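PDB 5DZS: shikimate dehydrogenase (NADP(+)) from Peptoclostridium difficile, which probably catalyses the reversible NADPH-linked reduction of 3-dehydroshikimate to shikimate, a step on the route to chorismate and the aromatic amino acids. Local coordinates for residues D231-S243 with S255-E267. Numbering follows the deposited sequence.
Sequences DGLYMLVGQAIKS and SILDVIYNELKLE
Y234 and L257, with Y261 beside them, bury the most surface where helix 233-243 meets helix 255-267. The Y234 and Y261 rings form a T-shaped pair: their planes stand at 81° and Y234 CD1 lies over the centre of the Y261 face, 3.7 Å from Y261 CG. L257 takes a face of Y234, its CD1 lying 4.2 Å from the ring centroid in a CH-pi contact. With CG anti to the backbone N (chi1 -165°), Y234 reaches D258, its OH donating to D258 OD1 at 3.0 Å on the syn side, tilted out of the carboxylate plane.

Knobs-into-holes packing is reciprocal: L257 sits among Y234, V237, G238 and I241, and V237 among L257, I260, Y261 and L264. The fit is tight, V237 CG1 to L257 CD1 measuring 3.4 Å. A water bonded to D231 OD2 and Y261 OH links the turn before helix 233-243 to helix 255-267.

The segment axes come within 9.6 Å, their N-to-C directions 134° apart. Helix 255-267 thus backs the helix carrying Q239, predicted to bind shikimate, just after G232, predicted to bind NADP(+). Helix 101-111 flanks Y234, helix 16-27 packs on A240 and I260, and D231-G232 lead in from strand 228-230, an edge strand of the parallel sheet within this chain.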
loop_
_atom_site.group_PDB
_atom_site.type_symbol
_atom_site.label_atom_id
_atom_site.label_comp_id
_atom_site.label_asym_id
_atom_site.label_seq_id
_atom_site.Cartn_x
_atom_site.Cartn_y
_atom_site.Cartn_z
ATOM N N ASP B 231 -19.734 -12.548 -14.176
ATOM C CA ASP B 231 -19.316 -13.492 -13.123
ATOM C C ASP B 231 -18.190 -12.904 -12.284
ATOM O O ASP B 231 -17.778 -11.763 -12.491
ATOM C CB ASP B 231 -19.007 -14.914 -13.648
ATOM C CG ASP B 231 -17.724 -15.013 -14.474
ATOM O OD1 ASP B 231 -16.786 -14.212 -14.293
ATOM O OD2 ASP B 231 -17.648 -15.957 -15.291
ATOM N N GLY B 232 -17.725 -13.667 -11.309
ATOM C CA GLY B 232 -16.760 -13.113 -10.372
ATOM C C GLY B 232 -15.306 -13.237 -10.724
ATOM O O GLY B 232 -14.472 -12.745 -9.972
ATOM N N LEU B 233 -14.985 -13.841 -11.871
ATOM C CA LEU B 233 -13.565 -14.131 -12.154
ATOM C C LEU B 233 -12.672 -12.900 -12.253
ATOM O O LEU B 233 -11.571 -12.883 -11.694
ATOM C CB LEU B 233 -13.413 -15.011 -13.396
ATOM C CG LEU B 233 -11.986 -15.472 -13.715
ATOM C CD1 LEU B 233 -11.359 -16.269 -12.571
ATOM C CD2 LEU B 233 -11.989 -16.289 -15.000
ATOM N N TYR B 234 -13.116 -11.860 -12.940
ATOM C CA TYR B 234 -12.259 -10.686 -13.083
ATOM C C TYR B 234 -11.909 -10.101 -11.715
ATOM O O TYR B 234 -10.779 -9.690 -11.462
ATOM C CB TYR B 234 -12.934 -9.632 -13.978
ATOM C CG TYR B 234 -12.013 -8.556 -14.478
ATOM C CD1 TYR B 234 -11.203 -8.783 -15.582
ATOM C CD2 TYR B 234 -11.947 -7.312 -13.861
ATOM C CE1 TYR B 234 -10.363 -7.806 -16.060
ATOM C CE2 TYR B 234 -11.098 -6.320 -14.344
ATOM C CZ TYR B 234 -10.315 -6.577 -15.439
ATOM O OH TYR B 234 -9.452 -5.630 -15.971
ATOM N N MET B 235 -12.899 -10.055 -10.834
ATOM C CA MET B 235 -12.704 -9.544 -9.491
ATOM C C MET B 235 -11.726 -10.433 -8.733
ATOM O O MET B 235 -10.847 -9.951 -8.019
ATOM C CB MET B 235 -14.037 -9.448 -8.760
ATOM C CG MET B 235 -13.922 -9.039 -7.323
ATOM S SD MET B 235 -15.572 -8.645 -6.738
ATOM C CE MET B 235 -15.257 -8.450 -4.981
ATOM N N LEU B 236 -11.859 -11.741 -8.892
ATOM C CA LEU B 236 -10.939 -12.645 -8.199
ATOM C C LEU B 236 -9.482 -12.406 -8.624
ATOM O O LEU B 236 -8.560 -12.465 -7.823
ATOM C CB LEU B 236 -11.308 -14.111 -8.441
ATOM C CG LEU B 236 -12.599 -14.607 -7.795
ATOM C CD1 LEU B 236 -12.858 -16.050 -8.183
ATOM C CD2 LEU B 236 -12.553 -14.463 -6.275
ATOM N N VAL B 237 -9.254 -12.185 -9.906
ATOM C CA VAL B 237 -7.899 -11.946 -10.377
ATOM C C VAL B 237 -7.409 -10.585 -9.868
ATOM O O VAL B 237 -6.275 -10.453 -9.401
ATOM C CB VAL B 237 -7.818 -12.044 -11.919
ATOM C CG1 VAL B 237 -6.399 -11.750 -12.373
ATOM C CG2 VAL B 237 -8.231 -13.420 -12.394
ATOM N N GLY B 238 -8.247 -9.562 -9.958
ATOM C CA GLY B 238 -7.832 -8.246 -9.452
ATOM C C GLY B 238 -7.505 -8.260 -7.984
ATOM O O GLY B 238 -6.508 -7.649 -7.566
ATOM N N GLN B 239 -8.339 -8.933 -7.197
ATOM C CA GLN B 239 -8.066 -9.029 -5.750
ATOM C C GLN B 239 -6.773 -9.786 -5.463
ATOM O O GLN B 239 -6.031 -9.454 -4.509
ATOM C CB GLN B 239 -9.213 -9.697 -5.073
ATOM C CG GLN B 239 -10.427 -8.853 -5.097
ATOM C CD GLN B 239 -11.542 -9.519 -4.339
ATOM O OE1 GLN B 239 -12.005 -10.632 -4.684
ATOM N NE2 GLN B 239 -11.983 -8.859 -3.288
ATOM N N ALA B 240 -6.450 -10.806 -6.248
ATOM C CA ALA B 240 -5.211 -11.542 -6.036
ATOM C C ALA B 240 -4.013 -10.610 -6.264
ATOM O O ALA B 240 -3.034 -10.597 -5.501
ATOM C CB ALA B 240 -5.111 -12.768 -6.926
ATOM N N ILE B 241 -4.091 -9.810 -7.335
ATOM C CA ILE B 241 -3.008 -8.882 -7.674
ATOM C C ILE B 241 -2.875 -7.786 -6.609
ATOM O O ILE B 241 -1.747 -7.477 -6.176
ATOM C CB ILE B 241 -3.212 -8.326 -9.100
ATOM C CG1 ILE B 241 -2.998 -9.459 -10.113
ATOM C CG2 ILE B 241 -2.268 -7.159 -9.392
ATOM C CD1 ILE B 241 -3.454 -9.126 -11.523
ATOM N N LYS B 242 -3.987 -7.232 -6.153
ATOM C CA LYS B 242 -3.928 -6.235 -5.096
ATOM C C LYS B 242 -3.328 -6.832 -3.819
ATOM O O LYS B 242 -2.537 -6.187 -3.131
ATOM C CB LYS B 242 -5.323 -5.653 -4.836
ATOM C CG LYS B 242 -5.360 -4.549 -3.798
ATOM C CD LYS B 242 -4.561 -3.319 -4.200
ATOM C CE LYS B 242 -5.074 -2.617 -5.453
ATOM N NZ LYS B 242 -4.275 -1.418 -5.887
ATOM N N SER B 243 -3.715 -8.069 -3.491
ATOM C CA SER B 243 -3.133 -8.721 -2.327
ATOM C C SER B 243 -1.607 -8.828 -2.487
ATOM O O SER B 243 -0.856 -8.579 -1.532
ATOM C CB SER B 243 -3.694 -10.123 -2.103
ATOM O OG SER B 243 -5.067 -10.107 -1.746
ATOM N N SER B 255 -1.236 -4.016 -16.908
ATOM C CA SER B 255 -1.508 -4.963 -17.980
ATOM C C SER B 255 -1.584 -6.404 -17.509
ATOM O O SER B 255 -2.179 -7.241 -18.170
ATOM C CB SER B 255 -0.425 -4.845 -19.034
ATOM O OG SER B 255 0.832 -5.198 -18.500
ATOM N N ILE B 256 -1.019 -6.699 -16.343
ATOM C CA ILE B 256 -0.985 -8.076 -15.849
ATOM C C ILE B 256 -2.370 -8.689 -15.576
ATOM O O ILE B 256 -2.616 -9.857 -15.855
ATOM C CB ILE B 256 -0.035 -8.199 -14.640
ATOM C CG1 ILE B 256 1.402 -7.911 -15.105
ATOM C CG2 ILE B 256 -0.135 -9.575 -14.003
ATOM C CD1 ILE B 256 2.463 -7.983 -14.042
ATOM N N LEU B 257 -3.295 -7.909 -15.010
ATOM C CA LEU B 257 -4.634 -8.397 -14.745
ATOM C C LEU B 257 -5.313 -8.973 -15.993
ATOM O O LEU B 257 -5.862 -10.074 -15.948
ATOM C CB LEU B 257 -5.447 -7.239 -14.157
ATOM C CG LEU B 257 -6.963 -7.344 -14.041
ATOM C CD1 LEU B 257 -7.415 -8.620 -13.382
ATOM C CD2 LEU B 257 -7.476 -6.131 -13.274
ATOM N N ASP B 258 -5.306 -8.222 -17.083
ATOM C CA ASP B 258 -5.930 -8.691 -18.308
ATOM C C ASP B 258 -5.212 -9.905 -18.864
ATOM O O ASP B 258 -5.860 -10.829 -19.372
ATOM C CB ASP B 258 -6.011 -7.589 -19.367
ATOM C CG ASP B 258 -7.101 -6.574 -19.071
ATOM O OD1 ASP B 258 -8.013 -6.880 -18.263
ATOM O OD2 ASP B 258 -7.053 -5.472 -19.662
ATOM N N VAL B 259 -3.884 -9.907 -18.806
ATOM C CA VAL B 259 -3.131 -11.050 -19.325
ATOM C C VAL B 259 -3.521 -12.298 -18.531
ATOM O O VAL B 259 -3.860 -13.341 -19.093
ATOM C CB VAL B 259 -1.603 -10.805 -19.263
ATOM C CG1 VAL B 259 -0.839 -12.059 -19.636
ATOM C CG2 VAL B 259 -1.216 -9.664 -20.197
ATOM N N ILE B 260 -3.523 -12.190 -17.215
ATOM C CA ILE B 260 -3.855 -13.334 -16.401
ATOM C C ILE B 260 -5.299 -13.783 -16.527
ATOM O O ILE B 260 -5.585 -14.986 -16.597
ATOM C CB ILE B 260 -3.505 -13.060 -14.937
ATOM C CG1 ILE B 260 -1.985 -12.921 -14.808
ATOM C CG2 ILE B 260 -4.083 -14.164 -14.046
ATOM C CD1 ILE B 260 -1.506 -12.554 -13.420
ATOM N N TYR B 261 -6.225 -12.824 -16.528
ATOM C CA TYR B 261 -7.631 -13.126 -16.665
ATOM C C TYR B 261 -7.949 -13.821 -17.996
ATOM O O TYR B 261 -8.662 -14.813 -18.012
ATOM C CB TYR B 261 -8.443 -11.824 -16.565
ATOM C CG TYR B 261 -9.913 -11.939 -16.946
ATOM C CD1 TYR B 261 -10.832 -12.544 -16.099
ATOM C CD2 TYR B 261 -10.391 -11.414 -18.149
ATOM C CE1 TYR B 261 -12.169 -12.635 -16.431
ATOM C CE2 TYR B 261 -11.737 -11.510 -18.488
ATOM C CZ TYR B 261 -12.620 -12.119 -17.618
ATOM O OH TYR B 261 -13.969 -12.231 -17.935
ATOM N N ASN B 262 -7.432 -13.292 -19.096
ATOM C CA ASN B 262 -7.698 -13.898 -20.404
ATOM C C ASN B 262 -7.099 -15.291 -20.528
ATOM O O ASN B 262 -7.718 -16.194 -21.111
ATOM C CB ASN B 262 -7.207 -12.988 -21.537
ATOM C CG ASN B 262 -8.003 -11.695 -21.634
ATOM O OD1 ASN B 262 -9.218 -11.677 -21.441
ATOM N ND2 ASN B 262 -7.316 -10.607 -21.953
ATOM N N GLU B 263 -5.890 -15.479 -19.999
ATOM C CA GLU B 263 -5.256 -16.789 -20.074
ATOM C C GLU B 263 -6.016 -17.786 -19.203
ATOM O O GLU B 263 -6.215 -18.934 -19.606
ATOM C CB GLU B 263 -3.751 -16.717 -19.738
ATOM C CG GLU B 263 -2.936 -16.013 -20.830
ATOM C CD GLU B 263 -1.442 -15.991 -20.555
ATOM O OE1 GLU B 263 -1.027 -16.523 -19.496
ATOM O OE2 GLU B 263 -0.691 -15.436 -21.403
ATOM N N LEU B 264 -6.476 -17.353 -18.032
ATOM C CA LEU B 264 -7.227 -18.247 -17.139
ATOM C C LEU B 264 -8.620 -18.558 -17.649
ATOM O O LEU B 264 -9.097 -19.689 -17.523
ATOM C CB LEU B 264 -7.332 -17.651 -15.732
ATOM C CG LEU B 264 -6.082 -17.707 -14.878
ATOM C CD1 LEU B 264 -6.332 -16.907 -13.610
ATOM C CD2 LEU B 264 -5.713 -19.148 -14.553
ATOM N N LYS B 265 -9.262 -17.558 -18.244
ATOM C CA LYS B 265 -10.613 -17.702 -18.781
ATOM C C LYS B 265 -10.688 -18.789 -19.867
ATOM O O LYS B 265 -11.764 -19.322 -20.139
ATOM C CB LYS B 265 -11.092 -16.334 -19.275
ATOM C CG LYS B 265 -12.493 -16.253 -19.842
ATOM C CD LYS B 265 -12.993 -14.820 -19.708
ATOM C CE LYS B 265 -14.148 -14.496 -20.636
ATOM N NZ LYS B 265 -13.678 -14.325 -22.038
ATOM N N LEU B 266 -9.542 -19.121 -20.468
ATOM C CA LEU B 266 -9.465 -20.197 -21.467
ATOM C C LEU B 266 -9.191 -21.553 -20.799
ATOM O O LEU B 266 -9.826 -22.555 -21.127
ATOM C CB LEU B 266 -8.357 -19.920 -22.482
ATOM C CG LEU B 266 -8.473 -18.659 -23.333
ATOM C CD1 LEU B 266 -7.224 -18.506 -24.190
ATOM C CD2 LEU B 266 -9.728 -18.680 -24.196
ATOM N N GLU B 267 -8.241 -21.568 -19.863
ATOM C CA GLU B 267 -7.833 -22.795 -19.152
ATOM C C GLU B 267 -8.990 -23.582 -18.555
ATOM O O GLU B 267 -8.972 -24.810 -18.567
ATOM C CB GLU B 267 -6.841 -22.459 -18.041
ATOM C CG GLU B 267 -5.534 -21.876 -18.540
ATOM C CD GLU B 267 -4.873 -20.991 -17.509
ATOM O OE1 GLU B 267 -4.732 -21.422 -16.343
ATOM O OE2 GLU B 267 -4.473 -19.864 -17.874
HETATM O O HOH W 1 -15.223 -14.975 -16.784
#